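Long-range contact in beta-xylosidase (Uncultured organism, PDB 4MLG), which probably hydrolyses xylo-oligosaccharides, releasing xylose from their non-reducing ends, as a beta-propeller enzyme of glycoside hydrolase family 43: residues M149-R161 with T217-Y229. Numbering follows the deposited sequence.
Sequences MYFGGLWGGQLQR and TKRRFFEASWMHY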
ATOM      1  N   MET A 149      12.797 -13.717   5.894  1.00 57.06           N
ATOM      2  CA  MET A 149      11.541 -13.929   5.181  1.00 55.34           C
ATOM      3  C   MET A 149      11.778 -14.045   3.682  1.00 54.48           C
ATOM      4  O   MET A 149      12.451 -13.205   3.085  1.00 55.22           O
ATOM      5  CB  MET A 149      10.545 -12.797   5.451  1.00 54.55           C
ATOM      6  CG  MET A 149       9.313 -12.847   4.544  1.00 54.05           C
ATOM      7  SD  MET A 149       8.208 -11.424   4.667  1.00 56.99           S
ATOM      8  CE  MET A 149       7.466 -11.704   6.271  1.00 48.29           C
ATOM      9  N   TYR A 150      11.221 -15.089   3.079  1.00 53.05           N
ATOM     10  CA  TYR A 150      11.256 -15.245   1.632  1.00 51.50           C
ATOM     11  C   TYR A 150       9.836 -15.138   1.097  1.00 52.13           C
ATOM     12  O   TYR A 150       8.964 -15.917   1.479  1.00 53.83           O
ATOM     13  CB  TYR A 150      11.876 -16.588   1.244  1.00 51.23           C
ATOM     14  CG  TYR A 150      13.286 -16.767   1.756  1.00 53.97           C
ATOM     15  CD1 TYR A 150      14.380 -16.404   0.980  1.00 54.78           C
ATOM     16  CD2 TYR A 150      13.525 -17.289   3.021  1.00 54.69           C
ATOM     17  CE1 TYR A 150      15.669 -16.560   1.447  1.00 55.62           C
ATOM     18  CE2 TYR A 150      14.810 -17.447   3.497  1.00 56.17           C
ATOM     19  CZ  TYR A 150      15.879 -17.082   2.707  1.00 56.65           C
ATOM     20  OH  TYR A 150      17.159 -17.241   3.182  1.00 58.04           O
ATOM     21  N   PHE A 151       9.603 -14.166   0.223  1.00 50.63           N
ATOM     22  CA  PHE A 151       8.268 -13.956  -0.321  1.00 49.34           C
ATOM     23  C   PHE A 151       8.298 -13.646  -1.813  1.00 49.83           C
ATOM     24  O   PHE A 151       9.369 -13.519  -2.410  1.00 49.23           O
ATOM     25  CB  PHE A 151       7.540 -12.844   0.440  1.00 47.23           C
ATOM     26  CG  PHE A 151       8.148 -11.481   0.260  1.00 45.32           C
ATOM     27  CD1 PHE A 151       7.669 -10.613  -0.710  1.00 44.86           C
ATOM     28  CD2 PHE A 151       9.191 -11.061   1.068  1.00 47.06           C
ATOM     29  CE1 PHE A 151       8.225  -9.356  -0.874  1.00 45.38           C
ATOM     30  CE2 PHE A 151       9.750  -9.806   0.909  1.00 47.15           C
ATOM     31  CZ  PHE A 151       9.265  -8.953  -0.062  1.00 46.31           C
ATOM     32  N   GLY A 152       7.111 -13.525  -2.402  1.00 49.76           N
ATOM     33  CA  GLY A 152       6.976 -13.260  -3.822  1.00 49.76           C
ATOM     34  C   GLY A 152       5.993 -14.211  -4.482  1.00 52.46           C
ATOM     35  O   GLY A 152       5.795 -15.336  -4.020  1.00 52.55           O
ATOM     36  N   GLY A 153       5.376 -13.754  -5.567  1.00 53.34           N
ATOM     37  CA  GLY A 153       4.432 -14.565  -6.314  1.00 53.78           C
ATOM     38  C   GLY A 153       3.955 -13.868  -7.573  1.00 53.98           C
ATOM     39  O   GLY A 153       3.469 -12.741  -7.517  1.00 53.96           O
ATOM     40  N   LEU A 154       4.090 -14.538  -8.714  1.00 54.84           N
ATOM     41  CA  LEU A 154       3.712 -13.950  -9.998  1.00 54.56           C
ATOM     42  C   LEU A 154       2.206 -13.783 -10.172  1.00 52.66           C
ATOM     43  O   LEU A 154       1.411 -14.394  -9.457  1.00 51.75           O
ATOM     44  CB  LEU A 154       4.268 -14.780 -11.158  1.00 56.42           C
ATOM     45  CG  LEU A 154       5.777 -14.711 -11.389  1.00 58.59           C
ATOM     46  CD1 LEU A 154       6.160 -15.459 -12.658  1.00 58.86           C
ATOM     47  CD2 LEU A 154       6.242 -13.264 -11.448  1.00 58.41           C
ATOM     48  N   TRP A 155       1.836 -12.936 -11.131  1.00 51.87           N
ATOM     49  CA  TRP A 155       0.448 -12.758 -11.558  1.00 50.38           C
ATOM     50  C   TRP A 155      -0.469 -12.248 -10.446  1.00 50.24           C
ATOM     51  O   TRP A 155      -0.491 -11.053 -10.150  1.00 50.78           O
ATOM     52  CB  TRP A 155      -0.098 -14.053 -12.173  1.00 48.26           C
ATOM     53  CG  TRP A 155       0.677 -14.523 -13.376  1.00 47.59           C
ATOM     54  CD1 TRP A 155       1.749 -13.906 -13.959  1.00 47.31           C
ATOM     55  CD2 TRP A 155       0.436 -15.710 -14.142  1.00 48.28           C
ATOM     56  NE1 TRP A 155       2.188 -14.636 -15.036  1.00 47.60           N
ATOM     57  CE2 TRP A 155       1.399 -15.748 -15.171  1.00 48.62           C
ATOM     58  CE3 TRP A 155      -0.501 -16.746 -14.058  1.00 48.29           C
ATOM     59  CZ2 TRP A 155       1.453 -16.779 -16.108  1.00 49.01           C
ATOM     60  CZ3 TRP A 155      -0.446 -17.769 -14.990  1.00 48.28           C
ATOM     61  CH2 TRP A 155       0.524 -17.777 -16.001  1.00 48.56           C
ATOM     62  N   GLY A 156      -1.224 -13.156  -9.836  1.00 49.53           N
ATOM     63  CA  GLY A 156      -2.143 -12.796  -8.772  1.00 47.89           C
ATOM     64  C   GLY A 156      -1.428 -12.311  -7.526  1.00 46.98           C
ATOM     65  O   GLY A 156      -2.020 -11.644  -6.676  1.00 45.58           O
ATOM     66  N   GLY A 157      -0.144 -12.645  -7.424  1.00 47.91           N
ATOM     67  CA  GLY A 157       0.660 -12.261  -6.279  1.00 47.46           C
ATOM     68  C   GLY A 157       1.214 -10.851  -6.372  1.00 47.84           C
ATOM     69  O   GLY A 157       1.859 -10.371  -5.440  1.00 48.51           O
ATOM     70  N   GLN A 158       0.974 -10.201  -7.508  1.00 49.30           N
ATOM     71  CA  GLN A 158       1.312  -8.791  -7.705  1.00 51.05           C
ATOM     72  C   GLN A 158       2.808  -8.487  -7.634  1.00 52.83           C
ATOM     73  O   GLN A 158       3.197  -7.328  -7.491  1.00 53.86           O
ATOM     74  CB  GLN A 158       0.551  -7.907  -6.707  1.00 51.37           C
ATOM     75  CG  GLN A 158      -0.957  -8.085  -6.741  1.00 51.17           C
ATOM     76  CD  GLN A 158      -1.653  -7.373  -5.597  1.00 50.90           C
ATOM     77  OE1 GLN A 158      -1.004  -6.847  -4.692  1.00 50.52           O
ATOM     78  NE2 GLN A 158      -2.980  -7.352  -5.631  1.00 51.11           N
ATOM     79  N   LEU A 159       3.642  -9.518  -7.744  1.00 52.85           N
ATOM     80  CA  LEU A 159       5.089  -9.336  -7.667  1.00 51.98           C
ATOM     81  C   LEU A 159       5.615  -8.522  -8.845  1.00 52.18           C
ATOM     82  O   LEU A 159       6.624  -7.827  -8.729  1.00 53.18           O
ATOM     83  CB  LEU A 159       5.800 -10.691  -7.603  1.00 52.53           C
ATOM     84  CG  LEU A 159       7.320 -10.707  -7.423  1.00 51.93           C
ATOM     85  CD1 LEU A 159       7.717 -10.101  -6.086  1.00 52.36           C
ATOM     86  CD2 LEU A 159       7.857 -12.124  -7.551  1.00 51.84           C
ATOM     87  N   GLN A 160       4.923  -8.603  -9.977  1.00 51.71           N
ATOM     88  CA  GLN A 160       5.342  -7.890 -11.181  1.00 51.11           C
ATOM     89  C   GLN A 160       5.023  -6.399 -11.119  1.00 50.90           C
ATOM     90  O   GLN A 160       5.509  -5.620 -11.938  1.00 51.15           O
ATOM     91  CB  GLN A 160       4.728  -8.516 -12.439  1.00 50.09           C
ATOM     92  CG  GLN A 160       3.208  -8.479 -12.500  1.00 49.87           C
ATOM     93  CD  GLN A 160       2.559  -9.551 -11.648  1.00 50.61           C
ATOM     94  OE1 GLN A 160       3.238 -10.419 -11.098  1.00 52.17           O
ATOM     95  NE2 GLN A 160       1.238  -9.497 -11.532  1.00 49.03           N
ATOM     96  N   ARG A 161       4.208  -6.003 -10.145  1.00 51.21           N
ATOM     97  CA  ARG A 161       3.870  -4.596  -9.969  1.00 52.31           C
ATOM     98  C   ARG A 161       5.031  -3.815  -9.360  1.00 53.39           C
ATOM     99  O   ARG A 161       5.018  -2.583  -9.341  1.00 53.70           O
ATOM    100  CB  ARG A 161       2.633  -4.446  -9.080  1.00 52.92           C
ATOM    101  CG  ARG A 161       1.350  -5.010  -9.670  1.00 54.57           C
ATOM    102  CD  ARG A 161       0.186  -4.802  -8.713  1.00 55.46           C
ATOM    103  NE  ARG A 161      -1.089  -5.236  -9.275  1.00 57.20           N
ATOM    104  CZ  ARG A 161      -2.252  -5.146  -8.636  1.00 58.48           C
ATOM    105  NH1 ARG A 161      -2.298  -4.638  -7.412  1.00 58.41           N
ATOM    106  NH2 ARG A 161      -3.367  -5.562  -9.219  1.00 58.73           N
ATOM    107  N   THR A 217       9.919 -21.199 -18.218  1.00 54.28           N
ATOM    108  CA  THR A 217       8.820 -21.350 -17.264  1.00 55.26           C
ATOM    109  C   THR A 217       8.835 -22.675 -16.502  1.00 56.09           C
ATOM    110  O   THR A 217       8.025 -22.885 -15.600  1.00 55.93           O
ATOM    111  CB  THR A 217       7.446 -21.182 -17.946  1.00 55.00           C
ATOM    112  OG1 THR A 217       7.272 -22.201 -18.938  1.00 56.57           O
ATOM    113  CG2 THR A 217       7.340 -19.813 -18.602  1.00 54.72           C
ATOM    114  N   LYS A 218       9.753 -23.565 -16.861  1.00 57.32           N
ATOM    115  CA  LYS A 218       9.862 -24.848 -16.176  1.00 58.03           C
ATOM    116  C   LYS A 218      10.841 -24.787 -15.005  1.00 55.81           C
ATOM    117  O   LYS A 218      10.922 -25.718 -14.205  1.00 55.00           O
ATOM    118  CB  LYS A 218      10.255 -25.954 -17.159  1.00 62.01           C
ATOM    119  CG  LYS A 218       9.066 -26.741 -17.695  1.00 63.30           C
ATOM    120  CD  LYS A 218       9.455 -27.671 -18.834  1.00 64.64           C
ATOM    121  CE  LYS A 218       9.473 -26.939 -20.165  1.00 66.47           C
ATOM    122  NZ  LYS A 218       9.644 -27.879 -21.308  1.00 68.67           N
ATOM    123  N   ARG A 219      11.571 -23.681 -14.906  1.00 54.87           N
ATOM    124  CA  ARG A 219      12.561 -23.503 -13.849  1.00 54.14           C
ATOM    125  C   ARG A 219      12.399 -22.149 -13.162  1.00 52.56           C
ATOM    126  O   ARG A 219      12.774 -21.986 -12.002  1.00 50.52           O
ATOM    127  CB  ARG A 219      13.976 -23.640 -14.420  1.00 54.23           C
ATOM    128  CG  ARG A 219      14.265 -24.999 -15.038  1.00 53.38           C
ATOM    129  CD  ARG A 219      15.278 -24.891 -16.163  1.00 53.93           C
ATOM    130  NE  ARG A 219      16.647 -24.742 -15.679  1.00 54.21           N
ATOM    131  CZ  ARG A 219      17.663 -24.339 -16.434  1.00 56.26           C
ATOM    132  NH1 ARG A 219      17.460 -24.028 -17.706  1.00 56.65           N
ATOM    133  NH2 ARG A 219      18.879 -24.237 -15.918  1.00 58.75           N
ATOM    134  N   ARG A 220      11.836 -21.187 -13.889  1.00 53.74           N
ATOM    135  CA  ARG A 220      11.614 -19.833 -13.384  1.00 54.47           C
ATOM    136  C   ARG A 220      10.724 -19.817 -12.142  1.00 54.04           C
ATOM    137  O   ARG A 220       9.765 -20.579 -12.049  1.00 54.73           O
ATOM    138  CB  ARG A 220      10.998 -18.965 -14.489  1.00 55.95           C
ATOM    139  CG  ARG A 220      10.217 -17.758 -14.001  1.00 57.35           C
ATOM    140  CD  ARG A 220       8.806 -17.761 -14.563  1.00 57.37           C
ATOM    141  NE  ARG A 220       8.064 -18.951 -14.156  1.00 57.12           N
ATOM    142  CZ  ARG A 220       6.816 -19.217 -14.524  1.00 57.10           C
ATOM    143  NH1 ARG A 220       6.158 -18.376 -15.310  1.00 57.75           N
ATOM    144  NH2 ARG A 220       6.224 -20.325 -14.104  1.00 56.74           N
ATOM    145  N   PHE A 221      11.053 -18.950 -11.187  1.00 53.84           N
ATOM    146  CA  PHE A 221      10.259 -18.816  -9.971  1.00 52.22           C
ATOM    147  C   PHE A 221       8.867 -18.263 -10.260  1.00 52.57           C
ATOM    148  O   PHE A 221       8.714 -17.313 -11.029  1.00 52.45           O
ATOM    149  CB  PHE A 221      10.972 -17.914  -8.961  1.00 50.45           C
ATOM    150  CG  PHE A 221      10.172 -17.655  -7.716  1.00 49.26           C
ATOM    151  CD1 PHE A 221      10.147 -18.584  -6.686  1.00 48.83           C
ATOM    152  CD2 PHE A 221       9.444 -16.483  -7.572  1.00 48.52           C
ATOM    153  CE1 PHE A 221       9.408 -18.350  -5.537  1.00 47.59           C
ATOM    154  CE2 PHE A 221       8.703 -16.243  -6.427  1.00 47.66           C
ATOM    155  CZ  PHE A 221       8.686 -17.178  -5.407  1.00 47.48           C
ATOM    156  N   PHE A 222       7.857 -18.862  -9.635  1.00 52.35           N
ATOM    157  CA  PHE A 222       6.486 -18.381  -9.751  1.00 52.27           C
ATOM    158  C   PHE A 222       5.938 -18.008  -8.376  1.00 52.21           C
ATOM    159  O   PHE A 222       5.498 -16.880  -8.168  1.00 53.48           O
ATOM    160  CB  PHE A 222       5.590 -19.435 -10.414  1.00 52.68           C
ATOM    161  CG  PHE A 222       4.219 -18.927 -10.784  1.00 51.84           C
ATOM    162  CD1 PHE A 222       3.986 -18.361 -12.030  1.00 51.37           C
ATOM    163  CD2 PHE A 222       3.165 -19.015  -9.889  1.00 51.58           C
ATOM    164  CE1 PHE A 222       2.727 -17.892 -12.373  1.00 51.61           C
ATOM    165  CE2 PHE A 222       1.904 -18.548 -10.224  1.00 51.43           C
ATOM    166  CZ  PHE A 222       1.685 -17.986 -11.466  1.00 51.62           C
ATOM    167  N   GLU A 223       5.973 -18.958  -7.444  1.00 51.14           N
ATOM    168  CA  GLU A 223       5.463 -18.736  -6.092  1.00 50.69           C
ATOM    169  C   GLU A 223       5.901 -19.850  -5.142  1.00 50.37           C
ATOM    170  O   GLU A 223       6.733 -20.685  -5.496  1.00 51.37           O
ATOM    171  CB  GLU A 223       3.934 -18.653  -6.099  1.00 51.74           C
ATOM    172  CG  GLU A 223       3.255 -19.960  -6.478  1.00 52.62           C
ATOM    173  CD  GLU A 223       1.746 -19.890  -6.380  1.00 52.78           C
ATOM    174  OE1 GLU A 223       1.205 -18.769  -6.270  1.00 53.71           O
ATOM    175  OE2 GLU A 223       1.100 -20.960  -6.410  1.00 52.64           O
ATOM    176  N   ALA A 224       5.331 -19.843  -3.938  1.00 49.66           N
ATOM    177  CA  ALA A 224       5.563 -20.882  -2.930  1.00 50.93           C
ATOM    178  C   ALA A 224       7.021 -21.019  -2.490  1.00 52.06           C
ATOM    179  O   ALA A 224       7.593 -22.106  -2.559  1.00 53.52           O
ATOM    180  CB  ALA A 224       5.022 -22.230  -3.408  1.00 50.89           C
ATOM    181  N   SER A 225       7.611 -19.921  -2.028  1.00 51.80           N
ATOM    182  CA  SER A 225       8.984 -19.945  -1.531  1.00 50.67           C
ATOM    183  C   SER A 225       9.113 -20.812  -0.283  1.00 50.63           C
ATOM    184  O   SER A 225       8.262 -20.768   0.603  1.00 51.33           O
ATOM    185  CB  SER A 225       9.472 -18.527  -1.221  1.00 49.87           C
ATOM    186  OG  SER A 225       9.697 -17.785  -2.406  1.00 50.46           O
ATOM    187  N   TRP A 226      10.181 -21.602  -0.222  1.00 51.09           N
ATOM    188  CA  TRP A 226      10.488 -22.381   0.975  1.00 51.32           C
ATOM    189  C   TRP A 226      11.990 -22.617   1.098  1.00 53.13           C
ATOM    190  O   TRP A 226      12.685 -22.778   0.096  1.00 54.13           O
ATOM    191  CB  TRP A 226       9.738 -23.714   0.976  1.00 48.95           C
ATOM    192  CG  TRP A 226       9.890 -24.471   2.262  1.00 48.32           C
ATOM    193  CD1 TRP A 226      10.794 -25.455   2.532  1.00 50.00           C
ATOM    194  CD2 TRP A 226       9.120 -24.294   3.457  1.00 47.91           C
ATOM    195  NE1 TRP A 226      10.632 -25.906   3.821  1.00 50.41           N
ATOM    196  CE2 TRP A 226       9.611 -25.209   4.411  1.00 49.11           C
ATOM    197  CE3 TRP A 226       8.061 -23.452   3.814  1.00 47.23           C
ATOM    198  CZ2 TRP A 226       9.080 -25.305   5.695  1.00 48.95           C
ATOM    199  CZ3 TRP A 226       7.535 -23.549   5.090  1.00 47.94           C
ATOM    200  CH2 TRP A 226       8.045 -24.469   6.015  1.00 49.10           C
ATOM    201  N   MET A 227      12.484 -22.637   2.333  1.00 53.99           N
ATOM    202  CA  MET A 227      13.911 -22.784   2.592  1.00 55.22           C
ATOM    203  C   MET A 227      14.160 -23.764   3.730  1.00 56.49           C
ATOM    204  O   MET A 227      13.559 -23.647   4.798  1.00 57.08           O
ATOM    205  CB  MET A 227      14.521 -21.428   2.950  1.00 55.51           C
ATOM    206  CG  MET A 227      16.011 -21.471   3.247  1.00 57.45           C
ATOM    207  SD  MET A 227      17.019 -21.610   1.758  1.00 58.06           S
ATOM    208  CE  MET A 227      16.630 -20.059   0.950  1.00 45.46           C
ATOM    209  N   HIS A 228      15.043 -24.731   3.501  1.00 56.82           N
ATOM    210  CA  HIS A 228      15.462 -25.637   4.566  1.00 58.33           C
ATOM    211  C   HIS A 228      16.951 -25.966   4.479  1.00 61.20           C
ATOM    212  O   HIS A 228      17.634 -25.555   3.541  1.00 61.92           O
ATOM    213  CB  HIS A 228      14.606 -26.909   4.595  1.00 57.64           C
ATOM    214  CG  HIS A 228      14.952 -27.907   3.532  1.00 57.12           C
ATOM    215  ND1 HIS A 228      14.282 -27.977   2.330  1.00 56.03           N
ATOM    216  CD2 HIS A 228      15.882 -28.889   3.501  1.00 58.74           C
ATOM    217  CE1 HIS A 228      14.791 -28.954   1.601  1.00 57.10           C
ATOM    218  NE2 HIS A 228      15.765 -29.522   2.288  1.00 58.66           N
ATOM    219  N   TYR A 229      17.445 -26.710   5.463  1.00 63.02           N
ATOM    220  CA  TYR A 229      18.877 -26.944   5.600  1.00 65.11           C
ATOM    221  C   TYR A 229      19.173 -28.422   5.834  1.00 66.89           C
ATOM    222  O   TYR A 229      18.675 -29.018   6.790  1.00 68.61           O
ATOM    223  CB  TYR A 229      19.416 -26.106   6.759  1.00 65.54           C
ATOM    224  CG  TYR A 229      20.920 -25.978   6.812  1.00 67.63           C
ATOM    225  CD1 TYR A 229      21.595 -25.123   5.950  1.00 67.84           C
ATOM    226  CD2 TYR A 229      21.663 -26.691   7.743  1.00 69.96           C
ATOM    227  CE1 TYR A 229      22.970 -24.995   6.004  1.00 69.98           C
ATOM    228  CE2 TYR A 229      23.037 -26.570   7.803  1.00 72.31           C
ATOM    229  CZ  TYR A 229      23.686 -25.721   6.933  1.00 72.81           C
ATOM    230  OH  TYR A 229      25.054 -25.597   6.992  1.00 75.83           O
TER
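Phe222 is the main bump of this contact, and Leu154 and Trp155 form the hollow that receives it. The contact joins two parts of the family 43 beta-propeller, the chain leaving strand 147-151 and the chain entering strand 223-230, close to the middle of the fold. Leu154 lays CB over one face of the Phe222 ring, 3.9 Å from its centroid. Trp155 offers a face to the edge of the same ring, a T-shaped stack with planes at 85°. CG of Phe222 is anti to the backbone N (chi1 -170°), which carries the ring out to this notch. With an alanine at Phe222, the notch between Leu154 and Trp155 would probably be left unfilled and the indole would lose its edge-on partner. Beside the notch, CD1 of Leu154 reaches Phe221 O at 3.6 Å. The Phe221 ring turns its edge to the carbonyl of Gly152, whose backbone angles suit a residue without a side chain. Further along, the strands run nearly antiparallel, and Met227 bends at chi2 and chi3 to put its CE over a face of Tyr150. The Tyr150 hydroxyl hydrogen-bonds to Pro254 O, outside the two segments. One backbone hydrogen bond ties the two segments together. Leu154 N gives it to Phe222 O at 2.8 Å, and Gly153 CA approaches that same oxygen at 3.2 Å in a CA-H...O contact.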